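N-alpha-acetyltransferase 35, NatC auxiliary subunit (Saccharomyces cerevisiae, PDB 6YGA) serves as the large auxiliary subunit of the heterotrimeric NatC N-terminal acetyltransferase, which acetylates the N-terminal Met of the L-A virus Gag protein. Local coordinates at residues 537-542 / 658-663; 93-98 / 291-296; 683-688 / 722-727; 242-247 / 306-311; 125-130 / 184-189. One frame throughout, in Å; residues are numbered along the deposited sequence.

Interaction 1: 537-542 / 658-663; sequences FLNYLL and GVLVTG
Tyr540 holds CG anti to its backbone N (chi1 160°), which swings the ring off helix 511-564 onto the loop 658-663, within the TPR-like family region. Thr662 sets CG2 anti to its carbonyl carbon, with OG1 in the crowded position between N and C (chi1 65°), so the methyl is what meets the aromatic. It lies over one face in a CH-pi contact, Thr662 CG2 standing 4.0 Å from the centroid of the Tyr540 ring and displaced toward CD1. Leu660 reaches in with CD2, 3.7 Å from Tyr540 N, and crosses Asn539 at about a right angle. One turn back, Phe537 CA points its hydrogen at Val661 O (3.5 Å, 168° at H), and the same oxygen lies in the plane of the Phe537 ring, at its edge. The loop joining helices 619-653 and 668-701 is thus held on helix 511-564 by methyl-ring and C-H...O contacts, while the polar side-chain ends bond to other partners: Tyr540 OH to Tyr675, Asn539 OD1 to Gln487 and Thr662 OG1 to Thr664.

Interaction 2: 93-98 / 291-296; sequences ADRLLR and TKLPTD
Helix 85-104, in the Mak10 family region, runs through residues 93-98, and the irregular, largely extended 291-296 leads past it into helix 298-311, coming closest where the CA atoms of Arg98 and Pro294 are 6.1 Å apart. This is a helix-to-loop contact at the surface, tied by one arginine. Arg98 bends at chi3 (-60°), which lays its guanidinium between two acceptors met near its own plane. Its NE and NH2 grip Asp94, one turn earlier, side-on, both nitrogens bonding OD2 from above the carboxylate plane in a salt bridge; Asp94 OD1 is bonded by Tyr297 OH. That grip fixes the guanidinium's rotation and aims NH1 at the loop. Leu293 inserts between the two arginines: its CB lies 3.7 Å from Arg98 NH1, while CD1 sits over a face of the Arg95 guanidinium, 3.5 Å from Arg95 NE. Pro294 brings its ring CD to 3.6 Å from Arg98 O. The link across is the bond from Arg98 NH1 to Pro294 O, 2.8 Å long, 161° at the hydrogen and nearly along the C=O axis.

Interaction 3: 683-688 / 722-727; sequences KALSVN and FPIQTL. With EDO (1,2-ethanediol), chain C.
Ile724 points from its strand straight at helix 668-701, and its two branches sort the helix side chains it meets. CG1 stands anti to the carbonyl carbon and carries CD1 toward Leu685, whose side chain it crosses obliquely; Ile724 CD1 is 3.6 Å from Leu685 CD2. Ile724 CD1 also touches Ala684 CB at 3.9 Å, one residue back on the helix. CG2, anti to the backbone N, goes the other way and slides past Asn688 in the opposite sense, with Ile724 CG2 3.5 Å from Asn688 CG. The methyl therefore lies against the amide while the amide reaches on to the next residue of the strand.

With CG anti to its own backbone N (chi1 175°), Asn688 donates from ND2 to Gln725 O at 2.9 Å. The bond is bent, 144° at the hydrogen, and the donor stands above the carbonyl plane. Asn688 OD1 accepts a hydrogen bond from a water that in turn accepts from Leu727 N, so both ends of this buried amide are engaged with the strand. Away from this, Lys683 extends to hydrogen-bond a 1,2-ethanediol, probably from the crystallisation liquor.

Gln725 sends NE2 to Glu555 of helix 511-564, and Ile724 and Thr726 pair with strand 708-713. The arrangement is that of a two-stranded antiparallel hairpin laid against a helix, its strand 724-727 running 28° from the helix direction.

Interaction 4: 242-247 / 306-311; sequences TKTSHL and DVKTIL
Helix-helix packing at the edge of the TPR-type family region brings the N-terminal turn of helix 245-260, with the loop before it, onto the last turns of helix 298-311. The tight part centres on Leu247, whose CG is anti to the carbonyl carbon (chi1 -68°) so that both methyls face the partner helix. CD1 does most of the touching. Leu247 CD1 lies 3.6 Å from Lys308 CG. It also meets Val307 CG1 and Leu311 CD1, so one methyl sits among Val307 and Lys308 of one turn and Leu311 of the next. Leu247 and Val307 cross at about a right angle, whereas Leu247 and the aliphatic stem of Lys308 slide past each other in opposite directions. His236 of helix 235-238, which touches Leu247, Val307 and Leu311, and Leu342 of helix 337-347, which lies on Val307, add to the buried side.

Toward the exposed side the packing loosens. Thr244, at the N-cap position of helix 245-260, makes no capping bond with its side chain and brings CG2 only to 4.2 Å from Lys308 CG. Leu311 CD1 rests by the turn's carbonyls, and Thr242 itself is partly exposed. Lys308 spans the two zones: its stem joins the apolar cluster, then the chain bends at chi3 (65°), and NZ ends in a salt bridge with Asp248 OD1.

Interaction 5: 125-130 / 184-189; sequences SSLVKG and FNTFDN
The polar link is made by Asn189. It holds CG anti to its carbonyl carbon (chi1 -64°), and Asn189 ND2 donates to Leu127 O, 2.9 Å away and nearly along the C=O axis, at 139° at the hydrogen. Leu127 O belongs to the last turn of helix 118-129. Asn189 ND2 also lies 3.3 Å from Val128 O and rests near Gly130 CA, so the amide nestles against the backbone where the helix gives way to loop.

Within 184-189, the chain is folded on itself: a type II' beta turn runs from Thr186 to Asn189, closed by Asn189 N to Thr186 O, and Asn185 makes an Asx turn, its OD1 accepting from Phe187 N. The beta turn brings Asn189 back beside the helix end, in the Mak10 family region.

Apolar and ring-edge contacts make up the rest. Val128 meets the Phe184 ring at its edge and crosses it at about a right angle, Val128 CG2 to Phe184 CD1 being 4.0 Å. The Phe184 ring also has a cation-pi partner in Arg281. Two carbonyl oxygens are approached by carbon: Val128 CG2 lies 3.5 Å from Asn185 O, and Phe187 presents its ring edge to the Val128 carbonyl, with Phe187 CE2 3.8 Å from Val128 O.

Overall arrangement
The five contacts are spread along a chain that is mostly helix, and no two of them touch. Interactions 2 and 5 lie toward one end, their centres about 26 Å apart, on the consecutive helices 85-104 and 118-129; interaction 5 is nested in the loop that interaction 2 closes. Interaction 4 alternates with interaction 2 along the sequence, with centres about 24 Å apart. At the other end interactions 1 and 3 share helices: 511-564 bears on both, and 668-701 follows the loop of interaction 1 and carries interaction 3, centres about 29 Å apart. Interactions 3 and 5 are the farthest apart, with centres about 59 Å from each other. Thr291 in interaction 2 also touches Asn147 of the N-alpha-acetyltransferase 30 chain.

Interaction 1: 537-542 / 658-663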
# COMPACT_ATOMS: atom_id res chain seq x y z
N PHE B 537 -4.24 27.32 -21.67
CA PHE B 537 -4.19 26.32 -20.60
C PHE B 537 -5.54 26.20 -19.91
O PHE B 537 -6.05 25.08 -19.72
CB PHE B 537 -3.09 26.67 -19.60
CG PHE B 537 -3.06 25.79 -18.39
CD1 PHE B 537 -3.16 24.41 -18.50
CD2 PHE B 537 -2.90 26.33 -17.12
CE1 PHE B 537 -3.12 23.60 -17.38
CE2 PHE B 537 -2.86 25.53 -16.00
CZ PHE B 537 -2.97 24.16 -16.13
N LEU B 538 -6.15 27.33 -19.53
CA LEU B 538 -7.47 27.28 -18.91
C LEU B 538 -8.51 26.71 -19.87
O LEU B 538 -9.50 26.12 -19.43
CB LEU B 538 -7.89 28.68 -18.45
CG LEU B 538 -7.05 29.29 -17.33
CD1 LEU B 538 -7.47 30.73 -17.06
CD2 LEU B 538 -7.17 28.45 -16.07
N ASN B 539 -8.29 26.87 -21.18
CA ASN B 539 -9.19 26.26 -22.15
C ASN B 539 -9.15 24.74 -22.04
O ASN B 539 -10.19 24.08 -22.16
CB ASN B 539 -8.80 26.71 -23.56
CG ASN B 539 -10.00 27.12 -24.37
OD1 ASN B 539 -10.44 28.27 -24.31
ND2 ASN B 539 -10.53 26.19 -25.15
N TYR B 540 -7.97 24.17 -21.81
CA TYR B 540 -7.86 22.73 -21.65
C TYR B 540 -8.49 22.27 -20.34
O TYR B 540 -9.19 21.25 -20.30
CB TYR B 540 -6.40 22.30 -21.72
CG TYR B 540 -6.12 20.95 -21.10
CD1 TYR B 540 -6.61 19.78 -21.68
CD2 TYR B 540 -5.38 20.84 -19.93
CE1 TYR B 540 -6.36 18.54 -21.12
CE2 TYR B 540 -5.12 19.60 -19.36
CZ TYR B 540 -5.62 18.46 -19.96
OH TYR B 540 -5.38 17.22 -19.40
N LEU B 541 -8.25 23.00 -19.25
CA LEU B 541 -8.84 22.63 -17.96
C LEU B 541 -10.36 22.68 -18.02
O LEU B 541 -11.03 21.83 -17.42
CB LEU B 541 -8.31 23.55 -16.86
CG LEU B 541 -6.83 23.43 -16.51
CD1 LEU B 541 -6.46 24.44 -15.43
CD2 LEU B 541 -6.50 22.02 -16.06
N LEU B 542 -10.92 23.66 -18.73
CA LEU B 542 -12.37 23.74 -18.86
C LEU B 542 -12.91 22.55 -19.64
O LEU B 542 -13.96 22.00 -19.28
CB LEU B 542 -12.76 25.06 -19.52
CG LEU B 542 -12.76 26.28 -18.60
CD1 LEU B 542 -12.85 27.57 -19.40
CD2 LEU B 542 -13.91 26.18 -17.61
N GLY B 658 -2.06 27.26 -30.66
CA GLY B 658 -2.86 28.45 -30.45
C GLY B 658 -4.22 28.25 -29.83
O GLY B 658 -4.89 29.25 -29.52
N VAL B 659 -4.67 27.01 -29.63
CA VAL B 659 -5.99 26.73 -29.07
C VAL B 659 -5.87 26.13 -27.66
O VAL B 659 -6.43 26.68 -26.71
CB VAL B 659 -6.81 25.80 -30.00
CG1 VAL B 659 -8.28 25.83 -29.60
CG2 VAL B 659 -6.62 26.20 -31.45
N LEU B 660 -5.16 25.02 -27.52
CA LEU B 660 -5.00 24.35 -26.24
C LEU B 660 -3.54 24.30 -25.83
O LEU B 660 -2.64 24.21 -26.67
CB LEU B 660 -5.56 22.92 -26.29
CG LEU B 660 -7.05 22.71 -26.52
CD1 LEU B 660 -7.37 21.24 -26.76
CD2 LEU B 660 -7.87 23.25 -25.36
N VAL B 661 -3.32 24.35 -24.52
CA VAL B 661 -2.02 24.08 -23.91
C VAL B 661 -2.24 23.01 -22.85
O VAL B 661 -2.93 23.25 -21.85
CB VAL B 661 -1.40 25.35 -23.30
CG1 VAL B 661 -0.19 24.99 -22.44
CG2 VAL B 661 -0.99 26.32 -24.39
N THR B 662 -1.68 21.82 -23.09
CA THR B 662 -1.85 20.69 -22.19
C THR B 662 -0.59 20.33 -21.40
O THR B 662 -0.71 19.67 -20.36
CB THR B 662 -2.30 19.44 -22.97
OG1 THR B 662 -1.27 19.03 -23.87
CG2 THR B 662 -3.57 19.75 -23.76
N GLY B 663 0.59 20.73 -21.87
CA GLY B 663 1.81 20.46 -21.13
C GLY B 663 2.15 18.99 -21.02
O GLY B 663 2.83 18.58 -20.08

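Interaction 2: 93-98 / 291-296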
# COMPACT_ATOMS: atom_id res chain seq x y z
N ALA B 93 23.62 -18.27 -10.35
CA ALA B 93 23.47 -16.85 -10.67
C ALA B 93 22.08 -16.56 -11.22
O ALA B 93 21.49 -15.51 -10.91
CB ALA B 93 24.54 -16.43 -11.67
N ASP B 94 21.53 -17.46 -12.03
CA ASP B 94 20.21 -17.24 -12.61
C ASP B 94 19.14 -17.14 -11.53
O ASP B 94 18.32 -16.21 -11.53
CB ASP B 94 19.87 -18.35 -13.59
CG ASP B 94 18.40 -18.42 -13.90
OD1 ASP B 94 17.86 -17.45 -14.49
OD2 ASP B 94 17.76 -19.44 -13.55
N ARG B 95 19.13 -18.09 -10.59
CA ARG B 95 18.11 -18.08 -9.55
C ARG B 95 18.25 -16.87 -8.65
O ARG B 95 17.25 -16.30 -8.19
CB ARG B 95 18.17 -19.38 -8.74
CG ARG B 95 17.29 -19.36 -7.50
CD ARG B 95 16.86 -20.75 -7.10
NE ARG B 95 16.05 -20.72 -5.89
CZ ARG B 95 15.36 -21.76 -5.42
NH1 ARG B 95 15.38 -22.92 -6.06
NH2 ARG B 95 14.65 -21.63 -4.31
N LEU B 96 19.49 -16.44 -8.40
CA LEU B 96 19.70 -15.24 -7.58
C LEU B 96 19.10 -14.01 -8.25
O LEU B 96 18.49 -13.17 -7.58
CB LEU B 96 21.19 -15.05 -7.32
CG LEU B 96 21.56 -13.80 -6.52
CD1 LEU B 96 20.98 -13.85 -5.11
CD2 LEU B 96 23.07 -13.63 -6.46
N LEU B 97 19.27 -13.88 -9.57
CA LEU B 97 18.67 -12.75 -10.28
C LEU B 97 17.15 -12.82 -10.26
O LEU B 97 16.48 -11.78 -10.11
CB LEU B 97 19.18 -12.69 -11.72
CG LEU B 97 20.57 -12.10 -11.92
CD1 LEU B 97 20.87 -11.90 -13.40
CD2 LEU B 97 20.70 -10.79 -11.16
N ARG B 98 16.58 -14.01 -10.40
CA ARG B 98 15.13 -14.13 -10.30
C ARG B 98 14.66 -13.95 -8.86
O ARG B 98 13.51 -13.57 -8.64
CB ARG B 98 14.66 -15.46 -10.89
CG ARG B 98 14.76 -15.50 -12.41
CD ARG B 98 14.32 -16.83 -13.01
NE ARG B 98 15.12 -17.96 -12.53
CZ ARG B 98 14.63 -18.96 -11.80
NH1 ARG B 98 13.35 -18.98 -11.47
NH2 ARG B 98 15.43 -19.94 -11.42
N THR B 291 8.43 -18.38 -1.82
CA THR B 291 7.40 -18.27 -2.84
C THR B 291 7.98 -18.64 -4.20
O THR B 291 9.18 -18.50 -4.45
CB THR B 291 6.83 -16.85 -2.87
OG1 THR B 291 6.55 -16.43 -1.53
CG2 THR B 291 5.55 -16.79 -3.69
N LYS B 292 7.11 -19.14 -5.08
CA LYS B 292 7.52 -19.50 -6.43
C LYS B 292 8.15 -18.31 -7.14
O LYS B 292 7.60 -17.21 -7.13
CB LYS B 292 6.33 -20.04 -7.22
CG LYS B 292 6.64 -20.34 -8.68
CD LYS B 292 5.52 -21.14 -9.32
CE LYS B 292 5.77 -21.37 -10.81
NZ LYS B 292 5.67 -20.11 -11.59
N LEU B 293 9.30 -18.54 -7.75
CA LEU B 293 10.05 -17.50 -8.42
C LEU B 293 9.51 -17.25 -9.82
O LEU B 293 8.84 -18.10 -10.40
CB LEU B 293 11.53 -17.88 -8.48
CG LEU B 293 12.23 -18.11 -7.15
CD1 LEU B 293 13.58 -18.77 -7.35
CD2 LEU B 293 12.39 -16.79 -6.41
N PRO B 294 9.79 -16.07 -10.39
CA PRO B 294 9.42 -15.84 -11.79
C PRO B 294 10.15 -16.82 -12.71
O PRO B 294 11.22 -17.33 -12.38
CB PRO B 294 9.88 -14.40 -12.05
CG PRO B 294 9.91 -13.77 -10.70
CD PRO B 294 10.31 -14.86 -9.75
N THR B 295 9.55 -17.07 -13.88
CA THR B 295 10.11 -18.01 -14.83
C THR B 295 11.01 -17.36 -15.88
O THR B 295 11.72 -18.08 -16.59
CB THR B 295 9.00 -18.80 -15.53
OG1 THR B 295 8.26 -17.92 -16.39
CG2 THR B 295 8.05 -19.41 -14.51
N ASP B 296 10.98 -16.04 -16.00
CA ASP B 296 11.78 -15.34 -17.01
C ASP B 296 12.37 -14.07 -16.41
O ASP B 296 12.16 -13.75 -15.23
CB ASP B 296 10.94 -15.04 -18.26
CG ASP B 296 9.74 -14.14 -17.98
OD1 ASP B 296 9.64 -13.56 -16.88
OD2 ASP B 296 8.89 -14.01 -18.88

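Interaction 3: 683-688 / 722-727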
# COMPACT_ATOMS: atom_id res chain seq x y z
N LYS B 683 -18.20 5.17 -24.16
CA LYS B 683 -19.01 4.35 -25.05
C LYS B 683 -19.70 3.22 -24.30
O LYS B 683 -20.87 2.91 -24.57
CB LYS B 683 -18.14 3.78 -26.18
CG LYS B 683 -17.52 4.82 -27.09
CD LYS B 683 -16.61 4.16 -28.12
CE LYS B 683 -16.05 5.18 -29.10
NZ LYS B 683 -15.11 4.54 -30.06
N ALA B 684 -19.00 2.60 -23.34
CA ALA B 684 -19.59 1.49 -22.60
C ALA B 684 -20.76 1.95 -21.74
O ALA B 684 -21.71 1.18 -21.54
CB ALA B 684 -18.53 0.82 -21.73
N LEU B 685 -20.72 3.18 -21.23
CA LEU B 685 -21.83 3.70 -20.44
C LEU B 685 -23.09 3.80 -21.28
O LEU B 685 -24.19 3.46 -20.81
CB LEU B 685 -21.46 5.07 -19.86
CG LEU B 685 -20.44 5.10 -18.72
CD1 LEU B 685 -19.83 6.49 -18.61
CD2 LEU B 685 -21.09 4.71 -17.41
N SER B 686 -22.97 4.26 -22.53
CA SER B 686 -24.12 4.37 -23.41
C SER B 686 -24.67 2.99 -23.77
O SER B 686 -25.88 2.76 -23.70
CB SER B 686 -23.75 5.16 -24.67
OG SER B 686 -24.86 5.33 -25.52
N VAL B 687 -23.79 2.07 -24.16
CA VAL B 687 -24.22 0.72 -24.50
C VAL B 687 -24.93 0.07 -23.32
O VAL B 687 -25.96 -0.60 -23.48
CB VAL B 687 -23.02 -0.12 -24.97
CG1 VAL B 687 -23.40 -1.59 -25.12
CG2 VAL B 687 -22.48 0.43 -26.28
N ASN B 688 -24.41 0.27 -22.11
CA ASN B 688 -25.00 -0.36 -20.94
C ASN B 688 -26.37 0.23 -20.62
O ASN B 688 -27.27 -0.48 -20.16
CB ASN B 688 -24.06 -0.23 -19.74
CG ASN B 688 -24.68 -0.75 -18.46
OD1 ASN B 688 -24.82 -1.96 -18.28
ND2 ASN B 688 -25.03 0.16 -17.56
N PHE B 722 -14.86 5.73 -13.41
CA PHE B 722 -16.29 5.73 -13.73
C PHE B 722 -16.69 4.31 -14.09
O PHE B 722 -16.77 3.96 -15.27
CB PHE B 722 -16.59 6.70 -14.88
CG PHE B 722 -16.05 8.09 -14.67
CD1 PHE B 722 -14.79 8.42 -15.14
CD2 PHE B 722 -16.79 9.05 -14.01
CE1 PHE B 722 -14.28 9.70 -14.95
CE2 PHE B 722 -16.29 10.33 -13.83
CZ PHE B 722 -15.03 10.65 -14.30
N PRO B 723 -16.93 3.46 -13.09
CA PRO B 723 -17.33 2.08 -13.39
C PRO B 723 -18.71 2.02 -14.03
O PRO B 723 -19.50 2.96 -13.97
CB PRO B 723 -17.32 1.40 -12.02
CG PRO B 723 -17.54 2.51 -11.05
CD PRO B 723 -16.86 3.71 -11.65
N ILE B 724 -18.99 0.87 -14.64
CA ILE B 724 -20.26 0.65 -15.32
C ILE B 724 -21.23 0.01 -14.33
O ILE B 724 -20.96 -1.07 -13.79
CB ILE B 724 -20.08 -0.23 -16.56
CG1 ILE B 724 -18.95 0.30 -17.44
CG2 ILE B 724 -21.38 -0.32 -17.35
CD1 ILE B 724 -19.21 1.66 -18.03
N GLN B 725 -22.37 0.67 -14.10
CA GLN B 725 -23.39 0.14 -13.20
C GLN B 725 -24.16 -0.94 -13.94
O GLN B 725 -25.03 -0.65 -14.77
CB GLN B 725 -24.31 1.26 -12.72
CG GLN B 725 -23.58 2.38 -11.98
CD GLN B 725 -24.50 3.51 -11.55
OE1 GLN B 725 -25.44 3.31 -10.79
NE2 GLN B 725 -24.21 4.72 -12.03
N THR B 726 -23.85 -2.20 -13.63
CA THR B 726 -24.28 -3.35 -14.42
C THR B 726 -25.32 -4.18 -13.68
O THR B 726 -25.17 -4.45 -12.49
CB THR B 726 -23.07 -4.23 -14.77
OG1 THR B 726 -22.03 -3.41 -15.31
CG2 THR B 726 -23.45 -5.30 -15.79
N LEU B 727 -26.37 -4.57 -14.40
CA LEU B 727 -27.35 -5.51 -13.87
C LEU B 727 -26.76 -6.91 -13.90
O LEU B 727 -26.01 -7.27 -14.80
CB LEU B 727 -28.63 -5.49 -14.70
CG LEU B 727 -29.52 -4.27 -14.49
CD1 LEU B 727 -30.79 -4.39 -15.31
CD2 LEU B 727 -29.83 -4.14 -13.02
C1 EDO C . -14.58 8.03 -31.89
O1 EDO C . -13.41 8.86 -31.88
C2 EDO C . -14.29 6.76 -32.67
O2 EDO C . -13.29 5.99 -32.00
O HOH W 1 -26.49 -4.15 -17.23

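Interaction 4: 242-247 / 306-311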
# COMPACT_ATOMS: atom_id res chain seq x y z
N THR B 242 21.05 11.20 -16.74
CA THR B 242 19.89 10.87 -17.54
C THR B 242 20.21 9.89 -18.66
O THR B 242 19.34 9.60 -19.49
CB THR B 242 19.28 12.15 -18.14
OG1 THR B 242 20.26 12.81 -18.95
CG2 THR B 242 18.82 13.08 -17.03
N LYS B 243 21.44 9.38 -18.71
CA LYS B 243 21.83 8.48 -19.79
C LYS B 243 21.13 7.14 -19.65
O LYS B 243 20.90 6.64 -18.54
CB LYS B 243 23.35 8.30 -19.80
CG LYS B 243 24.11 9.61 -19.98
CD LYS B 243 25.60 9.42 -19.76
CE LYS B 243 26.32 10.76 -19.81
NZ LYS B 243 27.77 10.63 -19.52
N THR B 244 20.79 6.54 -20.79
CA THR B 244 20.02 5.31 -20.82
C THR B 244 20.81 4.13 -21.36
O THR B 244 20.22 3.10 -21.70
CB THR B 244 18.75 5.50 -21.65
OG1 THR B 244 19.11 5.93 -22.97
CG2 THR B 244 17.85 6.54 -21.02
N SER B 245 22.14 4.24 -21.43
CA SER B 245 22.95 3.18 -22.04
C SER B 245 22.85 1.88 -21.25
O SER B 245 22.50 0.83 -21.80
CB SER B 245 24.40 3.64 -22.17
OG SER B 245 24.50 4.76 -23.03
N HIS B 246 23.17 1.93 -19.95
CA HIS B 246 23.07 0.74 -19.12
C HIS B 246 21.63 0.25 -19.02
O HIS B 246 21.39 -0.97 -18.94
CB HIS B 246 23.63 1.03 -17.73
CG HIS B 246 25.13 1.16 -17.70
ND1 HIS B 246 25.77 2.38 -17.64
CD2 HIS B 246 26.10 0.22 -17.73
CE1 HIS B 246 27.07 2.18 -17.63
NE2 HIS B 246 27.30 0.89 -17.69
N LEU B 247 20.66 1.16 -19.02
CA LEU B 247 19.26 0.73 -19.00
C LEU B 247 18.88 0.02 -20.29
O LEU B 247 18.12 -0.95 -20.27
CB LEU B 247 18.34 1.93 -18.75
CG LEU B 247 18.46 2.53 -17.36
CD1 LEU B 247 17.74 3.87 -17.28
CD2 LEU B 247 17.90 1.57 -16.32
N ASP B 306 10.61 1.62 -16.51
CA ASP B 306 10.05 2.50 -15.50
C ASP B 306 11.07 3.54 -15.04
O ASP B 306 10.72 4.71 -14.84
CB ASP B 306 9.54 1.68 -14.31
CG ASP B 306 8.28 0.89 -14.64
OD1 ASP B 306 7.82 0.98 -15.80
OD2 ASP B 306 7.76 0.20 -13.75
N VAL B 307 12.32 3.13 -14.87
CA VAL B 307 13.37 4.07 -14.51
C VAL B 307 13.63 5.04 -15.66
O VAL B 307 13.85 6.24 -15.43
CB VAL B 307 14.65 3.32 -14.10
CG1 VAL B 307 15.82 4.28 -13.95
CG2 VAL B 307 14.42 2.56 -12.80
N LYS B 308 13.61 4.55 -16.90
CA LYS B 308 13.77 5.43 -18.05
C LYS B 308 12.69 6.51 -18.08
O LYS B 308 12.96 7.65 -18.45
CB LYS B 308 13.75 4.62 -19.35
CG LYS B 308 15.02 3.82 -19.60
CD LYS B 308 14.91 2.98 -20.87
CE LYS B 308 14.81 3.86 -22.10
NZ LYS B 308 14.72 3.06 -23.35
N THR B 309 11.47 6.15 -17.68
CA THR B 309 10.39 7.14 -17.63
C THR B 309 10.68 8.20 -16.57
O THR B 309 10.34 9.37 -16.76
CB THR B 309 9.06 6.44 -17.35
OG1 THR B 309 8.85 5.42 -18.34
CG2 THR B 309 7.91 7.44 -17.42
N ILE B 310 11.31 7.81 -15.47
CA ILE B 310 11.62 8.76 -14.40
C ILE B 310 12.57 9.84 -14.90
O ILE B 310 12.38 11.03 -14.62
CB ILE B 310 12.22 8.02 -13.19
CG1 ILE B 310 11.19 7.04 -12.61
CG2 ILE B 310 12.71 9.01 -12.13
CD1 ILE B 310 9.83 7.65 -12.37
N LEU B 311 13.59 9.45 -15.67
CA LEU B 311 14.59 10.40 -16.14
C LEU B 311 14.02 11.41 -17.13
O LEU B 311 14.67 12.43 -17.38
CB LEU B 311 15.75 9.65 -16.78
CG LEU B 311 16.30 8.49 -15.95
CD1 LEU B 311 17.34 7.70 -16.73
CD2 LEU B 311 16.89 9.01 -14.64

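Interaction 5: 125-130 / 184-189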
# COMPACT_ATOMS: atom_id res chain seq x y z
N SER B 125 28.51 -12.07 5.82
CA SER B 125 29.04 -12.39 7.14
C SER B 125 30.51 -12.02 7.26
O SER B 125 30.95 -11.49 8.29
CB SER B 125 28.83 -13.87 7.46
OG SER B 125 27.46 -14.16 7.64
N SER B 126 31.31 -12.30 6.22
CA SER B 126 32.70 -11.88 6.24
C SER B 126 32.84 -10.37 6.10
O SER B 126 33.77 -9.78 6.65
CB SER B 126 33.48 -12.59 5.13
OG SER B 126 33.25 -11.98 3.87
N LEU B 127 31.91 -9.74 5.38
CA LEU B 127 31.97 -8.29 5.19
C LEU B 127 31.67 -7.55 6.49
O LEU B 127 32.16 -6.43 6.68
CB LEU B 127 31.00 -7.87 4.09
CG LEU B 127 31.46 -6.80 3.10
CD1 LEU B 127 32.92 -7.00 2.73
CD2 LEU B 127 30.59 -6.85 1.85
N VAL B 128 30.88 -8.15 7.37
CA VAL B 128 30.58 -7.53 8.66
C VAL B 128 31.86 -7.36 9.48
O VAL B 128 32.06 -6.33 10.14
CB VAL B 128 29.52 -8.35 9.41
CG1 VAL B 128 29.59 -8.10 10.91
CG2 VAL B 128 28.13 -8.01 8.88
N LYS B 129 32.75 -8.35 9.42
CA LYS B 129 33.99 -8.29 10.20
C LYS B 129 34.96 -7.26 9.63
O LYS B 129 35.64 -6.55 10.38
CB LYS B 129 34.64 -9.67 10.25
CG LYS B 129 33.62 -10.79 10.38
CD LYS B 129 34.13 -11.92 11.26
CE LYS B 129 32.97 -12.56 12.01
NZ LYS B 129 32.20 -11.54 12.78
N GLY B 130 35.03 -7.15 8.31
CA GLY B 130 35.91 -6.20 7.66
C GLY B 130 35.93 -6.34 6.15
O GLY B 130 36.31 -7.38 5.62
N PHE B 184 21.87 -7.25 9.41
CA PHE B 184 23.12 -7.08 8.66
C PHE B 184 23.49 -5.60 8.58
O PHE B 184 22.70 -4.78 8.10
CB PHE B 184 23.00 -7.68 7.26
CG PHE B 184 23.40 -9.12 7.19
CD1 PHE B 184 24.70 -9.51 7.46
CD2 PHE B 184 22.48 -10.09 6.83
CE1 PHE B 184 25.07 -10.84 7.39
CE2 PHE B 184 22.84 -11.42 6.76
CZ PHE B 184 24.14 -11.79 7.04
N ASN B 185 24.69 -5.26 9.04
CA ASN B 185 25.25 -3.92 8.92
C ASN B 185 26.70 -4.07 8.49
O ASN B 185 27.52 -4.59 9.25
CB ASN B 185 25.14 -3.16 10.25
CG ASN B 185 25.44 -1.67 10.11
OD1 ASN B 185 26.00 -1.23 9.10
ND2 ASN B 185 25.06 -0.90 11.12
N THR B 186 27.01 -3.63 7.27
CA THR B 186 28.33 -3.78 6.69
C THR B 186 29.23 -2.57 6.91
O THR B 186 30.40 -2.60 6.52
CB THR B 186 28.23 -4.08 5.19
OG1 THR B 186 27.38 -3.11 4.56
CG2 THR B 186 27.65 -5.48 4.96
N PHE B 187 28.70 -1.51 7.53
CA PHE B 187 29.45 -0.28 7.82
C PHE B 187 30.04 0.23 6.50
O PHE B 187 29.32 0.30 5.50
CB PHE B 187 30.46 -0.53 8.93
CG PHE B 187 29.93 -1.34 10.08
CD1 PHE B 187 29.14 -0.76 11.06
CD2 PHE B 187 30.25 -2.69 10.20
CE1 PHE B 187 28.65 -1.52 12.12
CE2 PHE B 187 29.77 -3.45 11.25
CZ PHE B 187 28.97 -2.86 12.22
N ASP B 188 31.32 0.58 6.46
CA ASP B 188 32.02 0.98 5.25
C ASP B 188 32.80 -0.18 4.63
O ASP B 188 33.60 0.04 3.72
CB ASP B 188 32.96 2.15 5.55
CG ASP B 188 33.42 2.87 4.30
OD1 ASP B 188 32.82 2.68 3.23
OD2 ASP B 188 34.41 3.63 4.40
N ASN B 189 32.58 -1.41 5.10
CA ASN B 189 33.40 -2.53 4.65
C ASN B 189 33.06 -2.94 3.22
O ASN B 189 33.95 -3.39 2.48
CB ASN B 189 33.25 -3.71 5.60
CG ASN B 189 33.76 -3.41 7.00
OD1 ASN B 189 34.66 -2.59 7.18
ND2 ASN B 189 33.19 -4.09 7.99